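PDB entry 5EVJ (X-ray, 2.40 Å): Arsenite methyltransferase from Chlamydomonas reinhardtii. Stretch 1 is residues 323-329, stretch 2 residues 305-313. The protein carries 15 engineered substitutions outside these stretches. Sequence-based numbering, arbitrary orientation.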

# COMPACT_ATOMS: atom_id res chain seq x y z
N ASN A 323 16.94 -7.10 3.79
CA ASN A 323 15.59 -6.78 3.32
C ASN A 323 15.41 -5.32 3.24
O ASN A 323 15.00 -4.77 2.21
CB ASN A 323 14.48 -7.40 4.21
CG ASN A 323 14.25 -8.90 3.93
OD1 ASN A 323 14.89 -9.50 3.04
ND2 ASN A 323 13.33 -9.50 4.69
N THR A 324 15.67 -4.68 4.37
CA THR A 324 15.53 -3.26 4.49
C THR A 324 16.48 -2.60 3.47
O THR A 324 16.07 -1.63 2.84
CB THR A 324 15.95 -2.84 5.92
OG1 THR A 324 14.93 -3.31 6.83
CG2 THR A 324 16.03 -1.30 5.97
N ALA A 325 17.72 -3.09 3.32
CA ALA A 325 18.62 -2.47 2.32
C ALA A 325 18.00 -2.55 0.90
O ALA A 325 18.15 -1.65 0.08
CB ALA A 325 20.03 -3.10 2.34
N SER A 326 17.30 -3.64 0.61
CA SER A 326 16.65 -3.84 -0.68
C SER A 326 15.48 -2.87 -0.79
O SER A 326 15.25 -2.30 -1.87
CB SER A 326 16.12 -5.32 -0.82
OG SER A 326 17.20 -6.23 -1.04
N MET A 327 14.69 -2.75 0.27
CA MET A 327 13.52 -1.91 0.20
C MET A 327 13.74 -0.40 -0.02
O MET A 327 12.83 0.31 -0.54
CB MET A 327 12.68 -2.08 1.47
CG MET A 327 12.19 -3.53 1.66
SD MET A 327 11.26 -3.87 3.19
CE MET A 327 10.96 -5.65 3.02
N VAL A 328 14.88 0.11 0.48
CA VAL A 328 15.17 1.53 0.38
C VAL A 328 16.24 1.68 -0.67
O VAL A 328 16.33 2.71 -1.29
CB VAL A 328 15.66 2.16 1.73
CG1 VAL A 328 14.61 1.87 2.80
CG2 VAL A 328 17.08 1.70 2.11
N GLY A 329 17.02 0.63 -0.96
CA GLY A 329 18.06 0.93 -1.92
C GLY A 329 18.04 0.19 -3.24
O GLY A 329 19.04 0.26 -3.96
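Stretch 2 305-313: DLDDHHRFV

How does stretch 2 run relative to the helix of stretch 1? Residues 323-329 are helical throughout, continuing a helix that begins earlier in the chain, and backbone bonds such as Met-327 N to Asn-323 O at 2.8 Å and Val-328 N to Thr-324 O at 3.2 Å hold the turns together. Stretch 2 turns a corner at Leu-306, passes through a type I beta turn from Asp-307 to His-310, and then extends as a strand over residues 310-313. The N-to-C directions of strand and helix differ by 56° (signed crossing angle -56°), and their axes come no nearer than 11.9 Å. Side chains must therefore bridge the gap; the nearest pair of CA atoms is Val-328 CA and Leu-306 CA, 7.5 Å apart.

Which side chains make the apolar contact? Thr-324, Met-327 and Val-328 all direct their CA-to-CB bonds toward stretch 2, as the spacing of three and four residues along a helix allows, while Ala-325 points away. Leu-306, in its t,p rotamer, meets all three. The closest approaches are Leu-306 CD2 to Thr-324 CG2 at 3.9 Å, Leu-306 CD2 to Val-328 CG1 at 3.8 Å and Leu-306 CD1 to Met-327 CB at 4.1 Å; both methyl groups lie near Val-328 and Met-327. Leu-306 is also the residue of stretch 2 with the largest area covered by the helix, 66 Å² of its surface.

Where does the aromatic ring of Phe-312 fit? Two residues beyond His-310 on the strand, it too directs its CA-to-CB bond toward the helix, because alternate residues of an extended chain face the same way. Thr-324 CG2 sits at the edge of the ring, near its plane, 4.0 Å from Phe-312 CZ. Val-328 CG1 approaches obliquely, 4.1 Å from Phe-312 CE1. Both helix residues thus touch Leu-306 as well as Phe-312, and the four side chains form a small apolar cluster in which the methyl group of Thr-324 takes part.

What polar link joins the two stretches? A water connects them, hydrogen-bonded to Thr-324 OG1 at 3.0 Å and to His-310 NE2 at 3.1 Å. The same two atoms, Thr-324 OG1 and His-310 NE2, are 3.4 Å apart. Thr-324 therefore serves the contact in two ways, with its methyl group among apolar atoms and its hydroxyl beside the imidazole and the water.

What holds the histidine in place for this contact? Within stretch 2, His-310 ND1 donates a hydrogen bond to Asp-307 OD1 at 2.6 Å, which ties down one side of the ring while NE2 faces the helix residue and the water. Asp-307 OD1 also accepts a bond from His-309 N at 2.8 Å, and His-310 N bonds to Asp-307 O at 3.1 Å, so one aspartate braces both the turn and the imidazole. A weak backbone bond from Leu-306 N to His-310 O, 3.0 Å long, links the residue just before the turn to the turn's last residue.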

# COMPACT_ATOMS: atom_id res chain seq x y z
N ASP A 305 10.21 7.64 7.33
CA ASP A 305 9.77 6.29 7.78
C ASP A 305 9.57 5.26 6.67
O ASP A 305 8.58 5.32 5.93
CB ASP A 305 8.46 6.40 8.58
CG ASP A 305 8.60 7.33 9.83
OD1 ASP A 305 9.60 7.18 10.60
OD2 ASP A 305 7.75 8.22 9.99
N LEU A 306 10.48 4.28 6.58
CA LEU A 306 10.19 3.11 5.78
C LEU A 306 8.98 2.41 6.38
O LEU A 306 8.02 2.04 5.69
CB LEU A 306 11.38 2.15 5.78
CG LEU A 306 11.14 0.76 5.13
CD1 LEU A 306 10.86 0.88 3.61
CD2 LEU A 306 12.42 -0.06 5.31
N ASP A 307 9.04 2.10 7.66
CA ASP A 307 7.94 1.34 8.30
C ASP A 307 8.02 1.72 9.75
O ASP A 307 8.91 2.47 10.11
CB ASP A 307 8.07 -0.18 8.09
CG ASP A 307 9.41 -0.72 8.53
OD1 ASP A 307 9.86 -0.40 9.66
OD2 ASP A 307 10.03 -1.50 7.76
N ASP A 308 7.12 1.17 10.57
CA ASP A 308 7.05 1.60 11.96
C ASP A 308 8.21 1.14 12.84
O ASP A 308 8.23 1.51 14.00
CB ASP A 308 5.73 1.17 12.58
CG ASP A 308 5.58 -0.35 12.64
OD1 ASP A 308 6.51 -1.11 12.32
OD2 ASP A 308 4.46 -0.78 12.98
N HIS A 309 9.15 0.34 12.31
CA HIS A 309 10.43 -0.01 13.04
C HIS A 309 11.67 0.56 12.40
O HIS A 309 12.79 0.22 12.78
CB HIS A 309 10.58 -1.53 13.18
CG HIS A 309 9.46 -2.13 13.95
ND1 HIS A 309 9.35 -2.01 15.32
CD2 HIS A 309 8.35 -2.79 13.54
CE1 HIS A 309 8.24 -2.59 15.73
NE2 HIS A 309 7.62 -3.08 14.67
N HIS A 310 11.50 1.41 11.40
CA HIS A 310 12.68 1.91 10.65
C HIS A 310 12.46 3.33 10.25
O HIS A 310 11.86 3.60 9.21
CB HIS A 310 12.96 1.06 9.39
CG HIS A 310 13.27 -0.37 9.68
ND1 HIS A 310 12.29 -1.31 9.92
CD2 HIS A 310 14.46 -1.03 9.77
CE1 HIS A 310 12.85 -2.49 10.13
NE2 HIS A 310 14.17 -2.34 10.05
N ARG A 311 12.99 4.24 11.05
CA ARG A 311 12.98 5.65 10.75
C ARG A 311 14.41 6.09 10.45
O ARG A 311 15.27 5.85 11.25
CB ARG A 311 12.45 6.43 11.95
CG ARG A 311 12.60 7.94 11.87
CD ARG A 311 11.75 8.52 12.97
NE ARG A 311 11.10 9.75 12.57
CZ ARG A 311 11.67 10.96 12.66
NH1 ARG A 311 12.92 11.10 13.16
NH2 ARG A 311 10.99 12.04 12.25
N PHE A 312 14.62 6.70 9.29
CA PHE A 312 15.91 7.12 8.81
C PHE A 312 15.97 8.60 8.93
O PHE A 312 15.09 9.36 8.37
CB PHE A 312 16.09 6.83 7.32
CG PHE A 312 16.19 5.38 7.02
CD1 PHE A 312 15.01 4.60 6.87
CD2 PHE A 312 17.44 4.76 7.00
CE1 PHE A 312 15.11 3.25 6.68
CE2 PHE A 312 17.53 3.38 6.83
CZ PHE A 312 16.36 2.64 6.65
N VAL A 313 17.03 9.05 9.60
CA VAL A 313 17.22 10.45 9.75
C VAL A 313 18.17 10.87 8.65
O VAL A 313 19.20 10.19 8.34
CB VAL A 313 17.71 10.77 11.17
CG1 VAL A 313 18.00 12.28 11.34
CG2 VAL A 313 16.66 10.32 12.21
O HOH W 1 16.80 -3.68 9.18